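PDB 2POR: porin from Rhodobacter capsulatus, which forms, as a homotrimer, outer-membrane channels for the passive diffusion of small hydrophilic solutes up to about 0.6 kDa. Local coordinates for residues F240-L252 with V260-G272. Sequence-based numbering, arbitrary orientation.
With C8E ((hydroxyethyloxy)tri(ethyloxy)octane), chain H.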
loop_
_atom_site.group_PDB
_atom_site.type_symbol
_atom_site.label_atom_id
_atom_site.label_comp_id
_atom_site.label_asym_id
_atom_site.label_seq_id
_atom_site.Cartn_x
_atom_site.Cartn_y
_atom_site.Cartn_z
ATOM N N PHE A 240 -12.673 -3.978 36.796
ATOM C CA PHE A 240 -12.800 -3.228 38.044
ATOM C C PHE A 240 -12.103 -1.867 37.870
ATOM O O PHE A 240 -10.869 -1.710 37.970
ATOM C CB PHE A 240 -12.134 -3.925 39.252
ATOM C CG PHE A 240 -11.395 -5.230 38.984
ATOM C CD1 PHE A 240 -12.118 -6.405 38.810
ATOM C CD2 PHE A 240 -10.011 -5.226 38.930
ATOM C CE1 PHE A 240 -11.456 -7.590 38.586
ATOM C CE2 PHE A 240 -9.358 -6.419 38.705
ATOM C CZ PHE A 240 -10.080 -7.590 38.533
ATOM N N GLY A 241 -12.906 -0.857 37.551
ATOM C CA GLY A 241 -12.380 0.470 37.352
ATOM C C GLY A 241 -11.733 0.593 35.972
ATOM O O GLY A 241 -12.361 0.376 34.927
ATOM N N ALA A 242 -10.458 0.971 35.999
ATOM C CA ALA A 242 -9.665 1.084 34.785
ATOM C C ALA A 242 -8.998 -0.258 34.420
ATOM O O ALA A 242 -8.428 -0.344 33.333
ATOM C CB ALA A 242 -8.598 2.149 35.019
ATOM N N THR A 243 -9.051 -1.298 35.267
ATOM C CA THR A 243 -8.367 -2.569 35.104
ATOM C C THR A 243 -9.232 -3.686 34.614
ATOM O O THR A 243 -10.241 -3.996 35.246
ATOM C CB THR A 243 -7.754 -3.035 36.428
ATOM O OG1 THR A 243 -6.992 -1.940 36.917
ATOM C CG2 THR A 243 -6.815 -4.219 36.290
ATOM N N THR A 244 -8.858 -4.293 33.497
ATOM C CA THR A 244 -9.504 -5.527 33.085
ATOM C C THR A 244 -8.451 -6.619 33.274
ATOM O O THR A 244 -7.245 -6.388 33.061
ATOM C CB THR A 244 -9.901 -5.431 31.663
ATOM O OG1 THR A 244 -10.801 -4.318 31.617
ATOM C CG2 THR A 244 -10.487 -6.735 31.124
ATOM N N VAL A 245 -8.909 -7.767 33.766
ATOM C CA VAL A 245 -8.092 -8.957 34.008
ATOM C C VAL A 245 -8.879 -10.083 33.359
ATOM O O VAL A 245 -10.118 -10.077 33.389
ATOM C CB VAL A 245 -7.923 -9.216 35.517
ATOM C CG1 VAL A 245 -7.215 -10.534 35.791
ATOM C CG2 VAL A 245 -7.011 -8.144 36.086
ATOM N N GLY A 246 -8.179 -10.999 32.682
ATOM C CA GLY A 246 -8.860 -12.096 32.026
ATOM C C GLY A 246 -7.928 -13.201 31.538
ATOM O O GLY A 246 -6.698 -13.024 31.528
ATOM N N GLY A 247 -8.501 -14.318 31.102
ATOM C CA GLY A 247 -7.697 -15.413 30.623
ATOM C C GLY A 247 -8.581 -16.404 29.933
ATOM O O GLY A 247 -9.803 -16.246 29.959
ATOM N N TYR A 248 -7.990 -17.443 29.340
ATOM C CA TYR A 248 -8.760 -18.434 28.620
ATOM C C TYR A 248 -8.004 -19.765 28.702
ATOM O O TYR A 248 -6.792 -19.761 29.004
ATOM C CB TYR A 248 -8.922 -18.023 27.139
ATOM C CG TYR A 248 -7.608 -17.945 26.356
ATOM C CD1 TYR A 248 -7.107 -19.103 25.780
ATOM C CD2 TYR A 248 -6.859 -16.779 26.271
ATOM C CE1 TYR A 248 -5.878 -19.096 25.137
ATOM C CE2 TYR A 248 -5.618 -16.768 25.624
ATOM C CZ TYR A 248 -5.123 -17.944 25.047
ATOM O OH TYR A 248 -3.890 -18.010 24.388
ATOM N N VAL A 249 -8.669 -20.874 28.406
ATOM C CA VAL A 249 -7.970 -22.151 28.258
ATOM C C VAL A 249 -8.755 -22.900 27.197
ATOM O O VAL A 249 -9.989 -22.822 27.104
ATOM C CB VAL A 249 -7.899 -22.922 29.619
ATOM C CG1 VAL A 249 -9.268 -23.334 30.110
ATOM C CG2 VAL A 249 -7.034 -24.158 29.420
ATOM N N GLN A 250 -8.033 -23.541 26.278
ATOM C CA GLN A 250 -8.663 -24.259 25.202
ATOM C C GLN A 250 -7.920 -25.585 25.084
ATOM O O GLN A 250 -6.739 -25.675 25.471
ATOM C CB GLN A 250 -8.506 -23.578 23.854
ATOM C CG GLN A 250 -8.791 -22.118 23.848
ATOM C CD GLN A 250 -9.077 -21.650 22.451
ATOM O OE1 GLN A 250 -9.945 -22.178 21.777
ATOM N NE2 GLN A 250 -8.384 -20.666 21.920
ATOM N N VAL A 251 -8.620 -26.611 24.613
ATOM C CA VAL A 251 -7.922 -27.827 24.274
ATOM C C VAL A 251 -8.443 -28.266 22.934
ATOM O O VAL A 251 -9.604 -28.088 22.525
ATOM C CB VAL A 251 -8.046 -29.004 25.357
ATOM C CG1 VAL A 251 -8.658 -28.487 26.619
ATOM C CG2 VAL A 251 -8.740 -30.200 24.794
ATOM N N LEU A 252 -7.452 -28.793 22.209
ATOM C CA LEU A 252 -7.718 -29.348 20.899
ATOM C C LEU A 252 -7.234 -30.788 21.005
ATOM O O LEU A 252 -6.112 -31.003 21.465
ATOM C CB LEU A 252 -6.927 -28.599 19.874
ATOM C CG LEU A 252 -6.930 -29.137 18.462
ATOM C CD1 LEU A 252 -8.330 -29.227 17.878
ATOM C CD2 LEU A 252 -5.987 -28.239 17.683
ATOM N N VAL A 260 -3.596 -30.873 22.715
ATOM C CA VAL A 260 -2.827 -29.789 23.296
ATOM C C VAL A 260 -3.846 -28.969 24.105
ATOM O O VAL A 260 -5.038 -28.913 23.771
ATOM C CB VAL A 260 -2.152 -28.975 22.133
ATOM C CG1 VAL A 260 -3.166 -28.401 21.133
ATOM C CG2 VAL A 260 -1.300 -27.899 22.778
ATOM N N THR A 261 -3.362 -28.437 25.220
ATOM C CA THR A 261 -4.076 -27.485 26.043
ATOM C C THR A 261 -3.212 -26.225 25.982
ATOM O O THR A 261 -1.993 -26.262 26.210
ATOM C CB THR A 261 -4.202 -27.996 27.500
ATOM O OG1 THR A 261 -5.050 -29.153 27.430
ATOM C CG2 THR A 261 -4.733 -26.917 28.472
ATOM N N TYR A 262 -3.838 -25.099 25.653
ATOM C CA TYR A 262 -3.136 -23.834 25.488
ATOM C C TYR A 262 -3.975 -22.781 26.214
ATOM O O TYR A 262 -5.204 -22.901 26.342
ATOM C CB TYR A 262 -2.978 -23.534 23.978
ATOM C CG TYR A 262 -4.148 -23.729 23.007
ATOM C CD1 TYR A 262 -4.703 -24.972 22.690
ATOM C CD2 TYR A 262 -4.640 -22.610 22.354
ATOM C CE1 TYR A 262 -5.714 -25.087 21.738
ATOM C CE2 TYR A 262 -5.649 -22.717 21.392
ATOM C CZ TYR A 262 -6.179 -23.950 21.087
ATOM O OH TYR A 262 -7.143 -24.025 20.110
ATOM N N TYR A 263 -3.305 -21.809 26.778
ATOM C CA TYR A 263 -3.986 -20.872 27.639
ATOM C C TYR A 263 -3.225 -19.546 27.704
ATOM O O TYR A 263 -2.069 -19.438 27.283
ATOM C CB TYR A 263 -4.132 -21.545 29.027
ATOM C CG TYR A 263 -2.790 -21.766 29.677
ATOM C CD1 TYR A 263 -2.259 -20.698 30.387
ATOM C CD2 TYR A 263 -2.098 -22.949 29.467
ATOM C CE1 TYR A 263 -0.996 -20.756 30.894
ATOM C CE2 TYR A 263 -0.822 -23.017 29.976
ATOM C CZ TYR A 263 -0.291 -21.915 30.671
ATOM O OH TYR A 263 1.025 -21.919 31.119
ATOM N N GLY A 264 -3.806 -18.513 28.294
ATOM C CA GLY A 264 -3.192 -17.206 28.421
ATOM C C GLY A 264 -3.945 -16.426 29.497
ATOM O O GLY A 264 -5.107 -16.718 29.822
ATOM N N LEU A 265 -3.233 -15.457 30.016
ATOM C CA LEU A 265 -3.671 -14.661 31.142
ATOM C C LEU A 265 -3.091 -13.264 30.891
ATOM O O LEU A 265 -1.873 -13.102 30.645
ATOM C CB LEU A 265 -3.078 -15.238 32.445
ATOM C CG LEU A 265 -3.890 -15.511 33.695
ATOM C CD1 LEU A 265 -4.624 -14.250 34.161
ATOM C CD2 LEU A 265 -4.869 -16.636 33.379
ATOM N N GLY A 266 -3.926 -12.225 30.926
ATOM C CA GLY A 266 -3.405 -10.876 30.755
ATOM C C GLY A 266 -4.257 -9.808 31.421
ATOM O O GLY A 266 -5.364 -10.068 31.911
ATOM N N ALA A 267 -3.736 -8.600 31.410
ATOM C CA ALA A 267 -4.446 -7.488 31.989
ATOM C C ALA A 267 -4.271 -6.256 31.153
ATOM O O ALA A 267 -3.288 -6.150 30.413
ATOM C CB ALA A 267 -3.905 -7.144 33.350
ATOM N N SER A 268 -5.197 -5.320 31.303
ATOM C CA SER A 268 -5.008 -4.006 30.734
ATOM C C SER A 268 -5.461 -2.955 31.722
ATOM O O SER A 268 -6.330 -3.201 32.560
ATOM C CB SER A 268 -5.790 -3.853 29.428
ATOM O OG SER A 268 -7.038 -4.515 29.396
ATOM N N TYR A 269 -4.881 -1.795 31.567
ATOM C CA TYR A 269 -5.186 -0.668 32.381
ATOM C C TYR A 269 -5.517 0.475 31.452
ATOM O O TYR A 269 -4.676 0.933 30.677
ATOM C CB TYR A 269 -3.974 -0.383 33.203
ATOM C CG TYR A 269 -4.282 0.747 34.145
ATOM C CD1 TYR A 269 -4.959 0.481 35.319
ATOM C CD2 TYR A 269 -3.945 2.033 33.787
ATOM C CE1 TYR A 269 -5.311 1.532 36.145
ATOM C CE2 TYR A 269 -4.300 3.084 34.603
ATOM C CZ TYR A 269 -4.981 2.828 35.780
ATOM O OH TYR A 269 -5.337 3.891 36.597
ATOM N N ASP A 270 -6.714 1.009 31.530
ATOM C CA ASP A 270 -7.113 2.087 30.654
ATOM C C ASP A 270 -6.576 3.444 31.127
ATOM O O ASP A 270 -6.836 3.848 32.260
ATOM C CB ASP A 270 -8.644 2.052 30.601
ATOM C CG ASP A 270 -9.317 2.930 29.552
ATOM O OD1 ASP A 270 -8.645 3.764 28.958
ATOM O OD2 ASP A 270 -10.515 2.763 29.305
ATOM N N LEU A 271 -5.830 4.170 30.300
ATOM C CA LEU A 271 -5.311 5.491 30.620
ATOM C C LEU A 271 -6.276 6.580 30.132
ATOM O O LEU A 271 -6.018 7.761 30.308
ATOM C CB LEU A 271 -3.981 5.743 29.933
ATOM C CG LEU A 271 -2.800 4.812 30.213
ATOM C CD1 LEU A 271 -1.592 5.220 29.386
ATOM C CD2 LEU A 271 -2.466 4.872 31.658
ATOM N N GLY A 272 -7.319 6.219 29.418
ATOM C CA GLY A 272 -8.264 7.124 28.832
ATOM C C GLY A 272 -7.795 7.691 27.506
ATOM O O GLY A 272 -6.623 7.588 27.145
HETATM C C1 C8E H . -21.782 -25.404 25.292
HETATM C C2 C8E H . -20.502 -25.017 26.026
HETATM C C3 C8E H . -19.843 -26.177 26.754
HETATM C C4 C8E H . -18.388 -25.828 27.148
HETATM C C5 C8E H . -17.735 -26.864 28.074
HETATM C C6 C8E H . -16.212 -26.800 28.237
HETATM C C7 C8E H . -15.657 -25.600 28.985
HETATM C C8 C8E H . -14.440 -26.023 29.812
HETATM O O9 C8E H . -13.245 -26.573 29.219
HETATM C C10 C8E H . -12.030 -25.912 29.644
HETATM C C11 C8E H . -10.638 -26.597 29.664
HETATM O O12 C8E H . -10.311 -27.714 30.510
HETATM C C13 C8E H . -9.734 -27.354 31.775
HETATM C C14 C8E H . -8.492 -28.120 32.270
HETATM O O15 C8E H . -7.168 -27.900 31.746
HETATM C C16 C8E H . -6.224 -27.551 32.791
HETATM C C17 C8E H . -4.695 -27.303 32.595
HETATM O O18 C8E H . -4.124 -26.138 31.941
HETATM C C19 C8E H . -3.430 -25.218 32.796
HETATM C C20 C8E H . -4.111 -23.899 33.127
HETATM O O21 C8E H . -3.274 -23.055 33.911
HETATM O O HOH W 1 -1.766 -19.801 24.140
#
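A242 starts the pairing: its O accepts from D270 N at 2.8 Å, and its CB lies over a face of the Y269 ring, 4.0 Å from the centroid, a CH-pi contact. With CG anti to the backbone N (chi1 -176°), Y269 also brings its ring edge to T243 OG1. From T244 onward the even-numbered residues form the hydrogen-bonded pairs, two backbone bonds each, that from G264 N to Y248 O being weak (3.3 Å); the hairpin is antiparallel, with the N-to-C directions of the two segments 166° apart. G246 pairs with G266, and neither adds a side chain to the sheet face that carries T244 and Y248. Y248 then lays its ring across 260-272, with G264 N 3.5 Å above the ring plane. A water joins Y248 OH to Y263 O. On the opposite face, V249 CG2 meets T261 CG2 at 3.7 Å, and a detergent molecule touches both residues. Q250 CB sits over the Y262 ring, 3.8 Å from its centroid and 18° off the normal, while its amide is held by Y200 OH and the carbonyls of G99 and D101. L252 closes the segment with CB against V260 CG1. In the 16-stranded porin barrel, this hairpin lies between strands 226-240 and 275-284.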